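Local coordinates for putative HpcE protein (Mycolicibacterium smegmatis, PDB 6V77) that is of unknown function but belongs to the FAH family and binds a zinc ion, at residues N78-D81 and H82-S86; S154-D157 and L158-A161; K171-A174 and G175-P178; F254-P257 and G258-L261. All coordinates share one frame; numbering follows the deposited sequence.

In the fold
The four contacts come in series along the chain, all inside the FAH-family region. Contact 1 lies on helix 80-85. Contact 2 runs from the end of strand 144-155 into helix 156-160. Contacts 3 and 4 are turns that lead into strands 177-185 and 260-265. Strands 144-155 and 177-185 are neighbours in one mixed sheet. Contacts 2 and 3 have centres about 13 Å apart and touch directly, S154 meeting K171. Contact 4 touches contact 2 where F254 packs on R156. Contact 1 stands about 17 Å from contact 2, centre to centre. Contacts 1, 2 and 3 gather round one sulfate, with side chains about 4 to 6 Å from the zinc ion.

Contact 1 (N78-D81 and H82-S86); sequences NYDD and HATES. With SO4 (sulfate ion), chain O.
Helix 80-85 begins just after Y79, its N-cap residue. A83 N donates to Y79 O at 3.0 Å. H82 N makes a weak, bent bond to the same oxygen. The next two bonds keep the i to i+4 pattern: T84 N bonds D80 O, and E85 N bonds D81 O. On the outer side a water bridges two side chains, donating a hydrogen bond to D80 OD1 and lying 2.8 Å from T84 OG1. The inner side carries H82. Its CG is anti to the backbone N (chi1 176°), which places the ring so that its two nitrogens meet E85 and a sulfate. The zinc ion is about 6 Å from this side chain. E85, one turn on, holds the ring by a straight bond of 2.7 Å from H82 ND1 to E85 OE2. E85 OE2 uses its anti lone pair and lies in the plane of the imidazole. The backbone N-H groups of G244 and V245 hold E85 in turn. Two bonds fix the ring's rotation, this one to E85 and one to the sulfate, in which the other ring nitrogen, H82 NE2, donates to sulfate O1 at 2.6 Å.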
ATOM      1  N   ASN B  78       7.525   2.478 -18.234  1.00 24.73           N
ATOM      2  CA  ASN B  78       6.611   3.478 -18.776  1.00 24.60           C
ATOM      3  C   ASN B  78       7.336   4.524 -19.615  1.00 28.54           C
ATOM      4  O   ASN B  78       6.783   5.588 -19.894  1.00 27.43           O
ATOM      5  CB  ASN B  78       5.797   4.131 -17.651  1.00 26.11           C
ATOM      6  CG  ASN B  78       4.527   4.797 -18.163  1.00 27.72           C
ATOM      7  OD1 ASN B  78       4.116   4.572 -19.301  1.00 28.71           O
ATOM      8  ND2 ASN B  78       3.896   5.609 -17.320  1.00 24.78           N
ATOM      9  N   TYR B  79       8.570   4.233 -20.031  1.00 27.19           N
ATOM     10  CA  TYR B  79       9.267   4.957 -21.086  1.00 29.96           C
ATOM     11  C   TYR B  79       9.850   3.889 -21.999  1.00 31.60           C
ATOM     12  O   TYR B  79      10.381   2.889 -21.508  1.00 29.69           O
ATOM     13  CB  TYR B  79      10.402   5.850 -20.543  1.00 30.65           C
ATOM     14  CG  TYR B  79       9.978   7.042 -19.698  1.00 26.22           C
ATOM     15  CD1 TYR B  79      10.110   8.344 -20.190  1.00 29.87           C
ATOM     16  CD2 TYR B  79       9.471   6.868 -18.400  1.00 26.29           C
ATOM     17  CE1 TYR B  79       9.742   9.446 -19.426  1.00 28.03           C
ATOM     18  CE2 TYR B  79       9.084   7.970 -17.627  1.00 25.10           C
ATOM     19  CZ  TYR B  79       9.234   9.252 -18.148  1.00 27.62           C
ATOM     20  OH  TYR B  79       8.870  10.346 -17.396  1.00 25.79           O
ATOM     21  N   ASP B  80       9.731   4.072 -23.312  1.00 28.63           N
ATOM     22  CA  ASP B  80      10.103   2.982 -24.212  1.00 29.59           C
ATOM     23  C   ASP B  80      11.568   2.606 -24.055  1.00 30.98           C
ATOM     24  O   ASP B  80      11.912   1.419 -24.056  1.00 33.95           O
ATOM     25  CB  ASP B  80       9.826   3.346 -25.667  1.00 33.97           C
ATOM     26  CG  ASP B  80       9.971   2.145 -26.593  1.00 52.57           C
ATOM     27  OD1 ASP B  80       9.490   1.048 -26.218  1.00 47.31           O
ATOM     28  OD2 ASP B  80      10.564   2.288 -27.686  1.00 61.17           O
ATOM     29  N   ASP B  81      12.444   3.598 -23.925  1.00 31.00           N
ATOM     30  CA  ASP B  81      13.867   3.290 -23.864  1.00 31.76           C
ATOM     31  C   ASP B  81      14.241   2.627 -22.545  1.00 31.46           C
ATOM     32  O   ASP B  81      15.212   1.869 -22.495  1.00 32.61           O
ATOM     33  CB  ASP B  81      14.673   4.561 -24.103  1.00 37.09           C
ATOM     34  CG  ASP B  81      14.440   5.131 -25.487  1.00 53.64           C
ATOM     35  OD1 ASP B  81      13.976   4.373 -26.372  1.00 51.29           O
ATOM     36  OD2 ASP B  81      14.714   6.334 -25.687  1.00 64.34           O
ATOM     37  N   HIS B  82      13.476   2.868 -21.468  1.00 29.40           N
ATOM     38  CA  HIS B  82      13.727   2.118 -20.243  1.00 28.86           C
ATOM     39  C   HIS B  82      13.220   0.685 -20.372  1.00 29.18           C
ATOM     40  O   HIS B  82      13.856  -0.249 -19.874  1.00 30.63           O
ATOM     41  CB  HIS B  82      13.087   2.794 -19.030  1.00 27.67           C
ATOM     42  CG  HIS B  82      13.234   1.997 -17.768  1.00 27.69           C
ATOM     43  ND1 HIS B  82      14.468   1.644 -17.258  1.00 28.51           N
ATOM     44  CD2 HIS B  82      12.311   1.447 -16.939  1.00 28.88           C
ATOM     45  CE1 HIS B  82      14.299   0.930 -16.158  1.00 34.36           C
ATOM     46  NE2 HIS B  82      13.001   0.798 -15.940  1.00 30.67           N
ATOM     47  N   ALA B  83      12.075   0.489 -21.036  1.00 29.54           N
ATOM     48  CA  ALA B  83      11.622  -0.866 -21.348  1.00 32.86           C
ATOM     49  C   ALA B  83      12.693  -1.648 -22.107  1.00 33.93           C
ATOM     50  O   ALA B  83      13.007  -2.797 -21.760  1.00 32.55           O
ATOM     51  CB  ALA B  83      10.326  -0.809 -22.155  1.00 33.22           C
ATOM     52  N   THR B  84      13.284  -1.031 -23.135  1.00 31.88           N
ATOM     53  CA  THR B  84      14.305  -1.718 -23.923  1.00 32.58           C
ATOM     54  C   THR B  84      15.486  -2.142 -23.058  1.00 32.76           C
ATOM     55  O   THR B  84      16.011  -3.250 -23.207  1.00 33.54           O
ATOM     56  CB  THR B  84      14.810  -0.818 -25.058  1.00 35.97           C
ATOM     57  OG1 THR B  84      13.701  -0.292 -25.800  1.00 33.86           O
ATOM     58  CG2 THR B  84      15.709  -1.601 -25.986  1.00 37.05           C
ATOM     59  N   GLU B  85      15.935  -1.261 -22.166  1.00 32.15           N
ATOM     60  CA  GLU B  85      17.136  -1.534 -21.384  1.00 36.71           C
ATOM     61  C   GLU B  85      16.889  -2.507 -20.233  1.00 33.54           C
ATOM     62  O   GLU B  85      17.854  -3.051 -19.680  1.00 39.73           O
ATOM     63  CB  GLU B  85      17.723  -0.212 -20.862  1.00 33.22           C
ATOM     64  CG  GLU B  85      17.082   0.299 -19.587  1.00 31.58           C
ATOM     65  CD  GLU B  85      17.504   1.708 -19.222  1.00 30.56           C
ATOM     66  OE1 GLU B  85      18.466   2.239 -19.818  1.00 31.83           O
ATOM     67  OE2 GLU B  85      16.861   2.283 -18.322  1.00 32.75           O
ATOM     68  N   SER B  86      15.629  -2.753 -19.877  1.00 33.94           N
ATOM     69  CA  SER B  86      15.299  -3.682 -18.809  1.00 34.04           C
ATOM     70  C   SER B  86      15.447  -5.137 -19.221  1.00 39.88           C
ATOM     71  O   SER B  86      15.431  -6.012 -18.348  1.00 40.77           O
ATOM     72  CB  SER B  86      13.861  -3.462 -18.355  1.00 34.65           C
ATOM     73  OG  SER B  86      13.009  -3.991 -19.349  1.00 33.41           O
TER
HETATM   74  S   SO4 O 305      11.147  -0.808 -13.017  0.85 43.76           S
HETATM   75  O1  SO4 O 305      11.841  -0.795 -14.300  0.85 48.99           O
HETATM   76  O2  SO4 O 305      12.059  -1.157 -11.926  0.85 38.42           O
HETATM   77  O3  SO4 O 305      10.573   0.508 -12.728  0.85 53.76           O
HETATM   78  O4  SO4 O 305      10.044  -1.765 -13.083  0.85 44.99           O
HETATM   79  O   HOH W   1      10.993  -0.972 -26.093  1.00 45.85           O

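Contact 2 (S154-D157 and L158-A161); sequences SERD and LQLA. With SO4 (sulfate ion), chain O.
E155 is the N-cap of helix 156-160, and its carboxylate grips the backbone of L158 at the point where strand 144-155 turns into the helix. L158 N donates to E155 OE1 at 2.8 Å, on the syn side and 28° out of the carboxylate plane. The other oxygen, E155 OE2, takes D157 N at 2.8 Å and also S117 N. The carboxylate thus satisfies N-H groups of the first helical turn. E155 OE1 also lies 3.2 Å from L158 CB, and the two side chains cross at about a right angle. L158 packs on Y224 of the second subunit. Q159 comes next. Its backbone N bonds E155 O. Its CG is anti to the backbone N (chi1 -173°) and the chain stays extended, which carries the amide out beside R156, both side chains pointing the same way. R156 NH1 donates to Q159 OE1 at 2.8 Å, on a lone pair in the amide plane, though the guanidinium and amide planes are 45° apart. Sulfate O2 joins the pair, 2.8 Å from R156 NH1 and 3.1 Å from Q159 NE2. Salt bridges from R156 to D119 and to the zinc ligand E121 hold the guanidinium from its other nitrogens. L160 N closes the helical turn on R156 O at 3.2 Å, and L160 CG rests on the same oxygen. A161 follows and packs on H93 of the second subunit, with A161 CB 3.2 Å from D157 O.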
ATOM      1  N   SER B 154      15.817   1.103  -6.134  1.00 25.11           N
ATOM      2  CA  SER B 154      15.463  -0.290  -6.395  1.00 25.49           C
ATOM      3  C   SER B 154      16.652  -1.185  -6.103  1.00 26.51           C
ATOM      4  O   SER B 154      17.698  -1.033  -6.738  1.00 30.40           O
ATOM      5  CB  SER B 154      15.025  -0.471  -7.856  1.00 29.62           C
ATOM      6  OG  SER B 154      14.000   0.469  -8.217  1.00 26.99           O
ATOM      7  N   GLU B 155      16.482  -2.154  -5.205  1.00 26.79           N
ATOM      8  CA  GLU B 155      17.515  -3.168  -4.996  1.00 27.89           C
ATOM      9  C   GLU B 155      17.259  -4.278  -6.017  1.00 34.75           C
ATOM     10  O   GLU B 155      16.375  -5.118  -5.832  1.00 30.12           O
ATOM     11  CB  GLU B 155      17.500  -3.664  -3.550  1.00 28.06           C
ATOM     12  CG  GLU B 155      18.784  -4.365  -3.153  1.00 31.20           C
ATOM     13  CD  GLU B 155      18.903  -5.686  -3.845  1.00 36.12           C
ATOM     14  OE1 GLU B 155      18.132  -6.602  -3.485  1.00 32.95           O
ATOM     15  OE2 GLU B 155      19.710  -5.792  -4.786  1.00 31.41           O
ATOM     16  N   ARG B 156      18.055  -4.302  -7.100  1.00 29.85           N
ATOM     17  CA  ARG B 156      17.691  -5.128  -8.250  1.00 32.03           C
ATOM     18  C   ARG B 156      17.793  -6.622  -7.970  1.00 30.44           C
ATOM     19  O   ARG B 156      17.103  -7.406  -8.632  1.00 33.75           O
ATOM     20  CB  ARG B 156      18.555  -4.784  -9.458  1.00 30.04           C
ATOM     21  CG  ARG B 156      18.420  -3.336  -9.890  1.00 29.22           C
ATOM     22  CD  ARG B 156      17.018  -3.025 -10.454  1.00 28.32           C
ATOM     23  NE  ARG B 156      17.081  -1.773 -11.208  1.00 31.56           N
ATOM     24  CZ  ARG B 156      16.033  -1.045 -11.580  1.00 31.04           C
ATOM     25  NH1 ARG B 156      14.787  -1.413 -11.264  1.00 28.75           N
ATOM     26  NH2 ARG B 156      16.240   0.073 -12.269  1.00 28.39           N
ATOM     27  N   ASP B 157      18.661  -7.049  -7.043  1.00 31.12           N
ATOM     28  CA  ASP B 157      18.788  -8.483  -6.777  1.00 32.15           C
ATOM     29  C   ASP B 157      17.469  -9.045  -6.259  1.00 36.47           C
ATOM     30  O   ASP B 157      16.932 -10.019  -6.802  1.00 33.99           O
ATOM     31  CB  ASP B 157      19.911  -8.772  -5.768  1.00 32.97           C
ATOM     32  CG  ASP B 157      21.288  -8.388  -6.276  1.00 41.81           C
ATOM     33  OD1 ASP B 157      21.438  -8.102  -7.486  1.00 41.67           O
ATOM     34  OD2 ASP B 157      22.228  -8.373  -5.447  1.00 41.29           O
ATOM     35  N   LEU B 158      16.941  -8.441  -5.196  1.00 30.79           N
ATOM     36  CA  LEU B 158      15.644  -8.859  -4.662  1.00 32.71           C
ATOM     37  C   LEU B 158      14.536  -8.650  -5.684  1.00 35.01           C
ATOM     38  O   LEU B 158      13.604  -9.459  -5.775  1.00 40.57           O
ATOM     39  CB  LEU B 158      15.335  -8.078  -3.386  1.00 29.49           C
ATOM     40  CG  LEU B 158      14.019  -8.388  -2.655  1.00 36.99           C
ATOM     41  CD1 LEU B 158      13.974  -9.856  -2.279  1.00 44.84           C
ATOM     42  CD2 LEU B 158      13.863  -7.513  -1.419  1.00 35.10           C
ATOM     43  N   GLN B 159      14.608  -7.558  -6.449  1.00 30.86           N
ATOM     44  CA  GLN B 159      13.518  -7.216  -7.359  1.00 30.01           C
ATOM     45  C   GLN B 159      13.278  -8.315  -8.384  1.00 33.58           C
ATOM     46  O   GLN B 159      12.132  -8.587  -8.757  1.00 34.37           O
ATOM     47  CB  GLN B 159      13.810  -5.898  -8.085  1.00 29.43           C
ATOM     48  CG  GLN B 159      12.602  -5.425  -8.907  1.00 27.71           C
ATOM     49  CD  GLN B 159      12.916  -4.240  -9.820  1.00 30.74           C
ATOM     50  OE1 GLN B 159      13.836  -3.460  -9.559  1.00 30.98           O
ATOM     51  NE2 GLN B 159      12.136  -4.100 -10.890  1.00 31.15           N
ATOM     52  N   LEU B 160      14.346  -8.949  -8.857  1.00 30.23           N
ATOM     53  CA  LEU B 160      14.259  -9.897  -9.959  1.00 34.89           C
ATOM     54  C   LEU B 160      14.418 -11.350  -9.540  1.00 35.39           C
ATOM     55  O   LEU B 160      14.392 -12.232 -10.404  1.00 40.75           O
ATOM     56  CB  LEU B 160      15.311  -9.544 -11.012  1.00 38.60           C
ATOM     57  CG  LEU B 160      15.173  -8.095 -11.471  1.00 38.06           C
ATOM     58  CD1 LEU B 160      16.275  -7.717 -12.455  1.00 49.64           C
ATOM     59  CD2 LEU B 160      13.825  -7.905 -12.103  1.00 41.32           C
ATOM     60  N   ALA B 161      14.563 -11.633  -8.247  1.00 37.11           N
ATOM     61  CA  ALA B 161      14.885 -12.986  -7.819  1.00 39.72           C
ATOM     62  C   ALA B 161      13.632 -13.846  -7.661  1.00 38.23           C
ATOM     63  O   ALA B 161      12.518 -13.347  -7.492  1.00 41.92           O
ATOM     64  CB  ALA B 161      15.656 -12.964  -6.496  1.00 41.41           C
TER
HETATM   65  S   SO4 O 305      11.147  -0.808 -13.017  0.85 43.76           S
HETATM   66  O1  SO4 O 305      11.841  -0.795 -14.300  0.85 48.99           O
HETATM   67  O2  SO4 O 305      12.059  -1.157 -11.926  0.85 38.42           O
HETATM   68  O3  SO4 O 305      10.573   0.508 -12.728  0.85 53.76           O
HETATM   69  O4  SO4 O 305      10.044  -1.765 -13.083  0.85 44.99           O

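Contact 3 (K171-A174 and G175-P178); sequences KSHA and GFSP. With EDO (1,2-ethanediol), chain K; SO4 (sulfate ion), chain O.
H173 lies tight against the ring of F176. H173 CB sits over the centre of the phenyl face, 3.5 Å from the ring centroid and only 3° off its normal, a CH-pi contact. The imidazole runs alongside, with H173 CD2 3.6 Å from F176 CE2. The ring planes meet obliquely at 49°. On this buried side, K171 O touches F176 CB at 3.6 Å. K99 NZ bonds both K171 O and F176 O. Here a type II beta turn from H173 to F176 delivers the chain into strand 177-185, closed by F176 N donating to H173 O at 3.0 Å. G175 occupies its third position with positive phi, which suits glycine. The looser side is the outer face, where A174 is exposed but touches R133 of the second subunit. An ethanediol lies there, 2.8 Å from H173 ND1 through its O1 and 2.9 Å from A174 N through its O2. It also bonds T228 O of the second subunit. K171, two residues before the turn, points away from it. K171 NZ bonds the zinc ligand D152 and S154 OG. A bend at the last torsion (chi4 -72°) turns K171 NZ to sulfate O2 at 2.8 Å.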
ATOM      1  N   LYS B 171      11.833  -2.196  -3.727  1.00 24.42           N
ATOM      2  CA  LYS B 171      11.706  -0.757  -3.878  1.00 23.74           C
ATOM      3  C   LYS B 171      11.185  -0.092  -2.615  1.00 23.25           C
ATOM      4  O   LYS B 171      10.810   1.079  -2.659  1.00 22.73           O
ATOM      5  CB  LYS B 171      10.803  -0.447  -5.066  1.00 23.28           C
ATOM      6  CG  LYS B 171      11.397  -0.969  -6.393  1.00 24.58           C
ATOM      7  CD  LYS B 171      10.303  -1.031  -7.448  1.00 24.83           C
ATOM      8  CE  LYS B 171      10.846  -1.333  -8.830  1.00 26.97           C
ATOM      9  NZ  LYS B 171      11.581  -0.145  -9.396  1.00 27.49           N
ATOM     10  N   SER B 172      11.212  -0.807  -1.476  1.00 23.58           N
ATOM     11  CA  SER B 172      10.609  -0.315  -0.241  1.00 23.22           C
ATOM     12  C   SER B 172      11.553  -0.412   0.946  1.00 23.77           C
ATOM     13  O   SER B 172      11.098  -0.417   2.095  1.00 23.73           O
ATOM     14  CB  SER B 172       9.305  -1.067   0.069  1.00 23.05           C
ATOM     15  OG  SER B 172       8.396  -0.887  -0.991  1.00 22.58           O
ATOM     16  N   HIS B 173      12.864  -0.540   0.702  1.00 24.36           N
ATOM     17  CA  HIS B 173      13.813  -0.396   1.788  1.00 24.88           C
ATOM     18  C   HIS B 173      13.690   0.991   2.403  1.00 24.41           C
ATOM     19  O   HIS B 173      13.129   1.906   1.806  1.00 23.86           O
ATOM     20  CB  HIS B 173      15.244  -0.589   1.282  1.00 25.60           C
ATOM     21  CG  HIS B 173      15.579  -2.008   0.962  1.00 26.34           C
ATOM     22  ND1 HIS B 173      16.183  -2.852   1.872  1.00 27.64           N
ATOM     23  CD2 HIS B 173      15.421  -2.728  -0.174  1.00 27.66           C
ATOM     24  CE1 HIS B 173      16.381  -4.031   1.310  1.00 32.81           C
ATOM     25  NE2 HIS B 173      15.934  -3.983   0.068  1.00 31.07           N
ATOM     26  N   ALA B 174      14.236   1.154   3.604  1.00 24.83           N
ATOM     27  CA  ALA B 174      14.182   2.466   4.248  1.00 24.54           C
ATOM     28  C   ALA B 174      14.755   3.540   3.332  1.00 24.34           C
ATOM     29  O   ALA B 174      15.865   3.397   2.809  1.00 24.84           O
ATOM     30  CB  ALA B 174      14.959   2.444   5.563  1.00 27.72           C
ATOM     31  N   GLY B 175      13.986   4.609   3.143  1.00 25.22           N
ATOM     32  CA  GLY B 175      14.394   5.748   2.350  1.00 26.61           C
ATOM     33  C   GLY B 175      14.399   5.522   0.861  1.00 23.33           C
ATOM     34  O   GLY B 175      14.901   6.381   0.129  1.00 25.98           O
ATOM     35  N   PHE B 176      13.857   4.404   0.384  1.00 23.25           N
ATOM     36  CA  PHE B 176      13.840   4.155  -1.055  1.00 24.01           C
ATOM     37  C   PHE B 176      12.751   4.908  -1.817  1.00 22.45           C
ATOM     38  O   PHE B 176      12.705   4.788  -3.047  1.00 24.11           O
ATOM     39  CB  PHE B 176      13.725   2.650  -1.342  1.00 23.49           C
ATOM     40  CG  PHE B 176      15.073   1.928  -1.421  1.00 26.98           C
ATOM     41  CD1 PHE B 176      16.183   2.401  -0.719  1.00 25.64           C
ATOM     42  CD2 PHE B 176      15.218   0.775  -2.191  1.00 24.80           C
ATOM     43  CE1 PHE B 176      17.420   1.738  -0.777  1.00 28.89           C
ATOM     44  CE2 PHE B 176      16.460   0.088  -2.250  1.00 25.73           C
ATOM     45  CZ  PHE B 176      17.560   0.591  -1.558  1.00 26.63           C
ATOM     46  N   SER B 177      11.897   5.697  -1.159  1.00 21.97           N
ATOM     47  CA  SER B 177      10.845   6.453  -1.843  1.00 21.38           C
ATOM     48  C   SER B 177      10.856   7.916  -1.420  1.00 21.23           C
ATOM     49  O   SER B 177       9.875   8.420  -0.862  1.00 21.84           O
ATOM     50  CB  SER B 177       9.474   5.826  -1.575  1.00 21.00           C
ATOM     51  OG  SER B 177       9.566   4.423  -1.756  1.00 21.30           O
ATOM     52  N   PRO B 178      11.941   8.643  -1.686  1.00 21.56           N
ATOM     53  CA  PRO B 178      11.933  10.073  -1.379  1.00 21.50           C
ATOM     54  C   PRO B 178      11.066  10.833  -2.368  1.00 25.24           C
ATOM     55  O   PRO B 178      11.075  10.557  -3.573  1.00 22.87           O
ATOM     56  CB  PRO B 178      13.412  10.474  -1.511  1.00 22.10           C
ATOM     57  CG  PRO B 178      13.919   9.569  -2.608  1.00 24.99           C
ATOM     58  CD  PRO B 178      13.193   8.226  -2.360  1.00 22.08           C
TER
HETATM   59  C1  EDO K 301      16.978  -2.561   5.714  1.00 50.87           C
HETATM   60  O1  EDO K 301      17.255  -3.069   4.398  1.00 49.07           O
HETATM   61  C2  EDO K 301      16.082  -1.318   5.669  1.00 42.19           C
HETATM   62  O2  EDO K 301      15.172  -1.424   4.563  1.00 22.61           O
HETATM   63  S   SO4 O 305      11.147  -0.808 -13.017  0.85 43.76           S
HETATM   64  O1  SO4 O 305      11.841  -0.795 -14.300  0.85 48.99           O
HETATM   65  O2  SO4 O 305      12.059  -1.157 -11.926  0.85 38.42           O
HETATM   66  O3  SO4 O 305      10.573   0.508 -12.728  0.85 53.76           O
HETATM   67  O4  SO4 O 305      10.044  -1.765 -13.083  0.85 44.99           O

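Contact 4 (F254-P257 and G258-L261); sequences FLAP and GDEL
D259 OD2 accepts the backbone N-H of A256 at 2.7 Å from A256 N. The donor comes from above the carboxylate plane, 57° out of it. In the reverse direction D259 N donates to A256 O at 3.0 Å, which closes a type II beta turn from A256 to D259. A256 and D259 are therefore joined by two bonds, one through the side chain and one through the main chain. D259 CG is anti to its carbonyl carbon (chi1 -79°), and this folds the carboxylate back over the turn. Two waters extend the grip. One donates to both F254 O and D259 OD2, the latter at 2.8 Å. The other donates to P257 O and to D259 OD1, again at 2.8 Å. N202 ND2 bonds OD1 as well. P257 and G258 fill the two central positions of the turn. G258 has a phi of 89°, which calls for glycine. A256 CB lies 3.7 Å from D259 OD2, and L255 CD2 lies 4.1 Å from D259 CB. L255 packs on V118, W120, I201 and F275, at the entry to strand 260-265. Both oxygens of the buried carboxylate are satisfied by N-H groups and waters, which is consistent with D259 staying ionised.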
ATOM      1  N   PHE B 254      25.910   0.244 -10.245  1.00 30.10           N
ATOM      2  CA  PHE B 254      24.955   0.517  -9.180  1.00 29.36           C
ATOM      3  C   PHE B 254      25.538   1.541  -8.220  1.00 31.41           C
ATOM      4  O   PHE B 254      26.735   1.867  -8.259  1.00 30.12           O
ATOM      5  CB  PHE B 254      24.556  -0.787  -8.475  1.00 29.66           C
ATOM      6  CG  PHE B 254      23.926  -1.768  -9.406  1.00 29.73           C
ATOM      7  CD1 PHE B 254      22.650  -1.536  -9.901  1.00 32.73           C
ATOM      8  CD2 PHE B 254      24.622  -2.873  -9.856  1.00 30.64           C
ATOM      9  CE1 PHE B 254      22.058  -2.414 -10.797  1.00 31.25           C
ATOM     10  CE2 PHE B 254      24.031  -3.764 -10.751  1.00 33.09           C
ATOM     11  CZ  PHE B 254      22.740  -3.525 -11.216  1.00 30.66           C
ATOM     12  N   LEU B 255      24.674   2.074  -7.366  1.00 28.71           N
ATOM     13  CA  LEU B 255      25.120   3.082  -6.414  1.00 28.78           C
ATOM     14  C   LEU B 255      26.155   2.488  -5.462  1.00 29.81           C
ATOM     15  O   LEU B 255      26.062   1.325  -5.046  1.00 30.22           O
ATOM     16  CB  LEU B 255      23.918   3.647  -5.652  1.00 27.94           C
ATOM     17  CG  LEU B 255      23.031   4.488  -6.570  1.00 27.08           C
ATOM     18  CD1 LEU B 255      21.595   4.570  -5.985  1.00 27.13           C
ATOM     19  CD2 LEU B 255      23.641   5.869  -6.784  1.00 29.38           C
ATOM     20  N   ALA B 256      27.188   3.264  -5.173  1.00 30.41           N
ATOM     21  CA  ALA B 256      28.275   2.813  -4.324  1.00 35.14           C
ATOM     22  C   ALA B 256      28.397   3.757  -3.140  1.00 31.76           C
ATOM     23  O   ALA B 256      27.930   4.895  -3.206  1.00 31.63           O
ATOM     24  CB  ALA B 256      29.598   2.762  -5.106  1.00 36.63           C
ATOM     25  N   PRO B 257      29.011   3.321  -2.035  1.00 32.78           N
ATOM     26  CA  PRO B 257      29.166   4.229  -0.897  1.00 35.38           C
ATOM     27  C   PRO B 257      29.866   5.505  -1.334  1.00 37.06           C
ATOM     28  O   PRO B 257      30.840   5.473  -2.090  1.00 36.07           O
ATOM     29  CB  PRO B 257      30.022   3.427   0.090  1.00 40.34           C
ATOM     30  CG  PRO B 257      29.793   2.036  -0.263  1.00 40.70           C
ATOM     31  CD  PRO B 257      29.538   1.979  -1.739  1.00 36.62           C
ATOM     32  N   GLY B 258      29.348   6.631  -0.868  1.00 35.21           N
ATOM     33  CA  GLY B 258      29.894   7.918  -1.219  1.00 40.54           C
ATOM     34  C   GLY B 258      29.310   8.544  -2.465  1.00 39.82           C
ATOM     35  O   GLY B 258      29.517   9.743  -2.679  1.00 36.85           O
ATOM     36  N   ASP B 259      28.590   7.779  -3.292  1.00 31.18           N
ATOM     37  CA  ASP B 259      27.959   8.364  -4.473  1.00 30.32           C
ATOM     38  C   ASP B 259      26.944   9.421  -4.064  1.00 33.94           C
ATOM     39  O   ASP B 259      26.237   9.271  -3.067  1.00 36.14           O
ATOM     40  CB  ASP B 259      27.245   7.297  -5.310  1.00 32.08           C
ATOM     41  CG  ASP B 259      28.181   6.492  -6.167  1.00 35.72           C
ATOM     42  OD1 ASP B 259      29.361   6.874  -6.276  1.00 36.31           O
ATOM     43  OD2 ASP B 259      27.733   5.465  -6.727  1.00 33.52           O
ATOM     44  N   GLU B 260      26.878  10.494  -4.846  1.00 31.64           N
ATOM     45  CA  GLU B 260      25.895  11.554  -4.666  1.00 32.62           C
ATOM     46  C   GLU B 260      24.987  11.573  -5.883  1.00 30.29           C
ATOM     47  O   GLU B 260      25.462  11.699  -7.017  1.00 34.23           O
ATOM     48  CB  GLU B 260      26.570  12.915  -4.486  1.00 39.43           C
ATOM     49  CG  GLU B 260      27.099  13.145  -3.095  1.00 52.19           C
ATOM     50  CD  GLU B 260      27.516  14.575  -2.886  1.00 66.34           C
ATOM     51  OE1 GLU B 260      26.709  15.359  -2.343  1.00 67.14           O
ATOM     52  OE2 GLU B 260      28.645  14.914  -3.291  1.00 67.94           O
ATOM     53  N   LEU B 261      23.687  11.465  -5.642  1.00 26.74           N
ATOM     54  CA  LEU B 261      22.697  11.326  -6.696  1.00 26.03           C
ATOM     55  C   LEU B 261      21.817  12.563  -6.652  1.00 27.84           C
ATOM     56  O   LEU B 261      21.073  12.763  -5.683  1.00 26.54           O
ATOM     57  CB  LEU B 261      21.867  10.060  -6.495  1.00 27.31           C
ATOM     58  CG  LEU B 261      20.678   9.827  -7.432  1.00 26.24           C
ATOM     59  CD1 LEU B 261      21.176   9.490  -8.822  1.00 26.32           C
ATOM     60  CD2 LEU B 261      19.800   8.703  -6.879  1.00 25.69           C
TER
HETATM   61  O   HOH W   2      28.208   3.920  -8.994  1.00 34.86           O
HETATM   62  O   HOH W   3      31.542   6.627  -4.563  1.00 40.93           O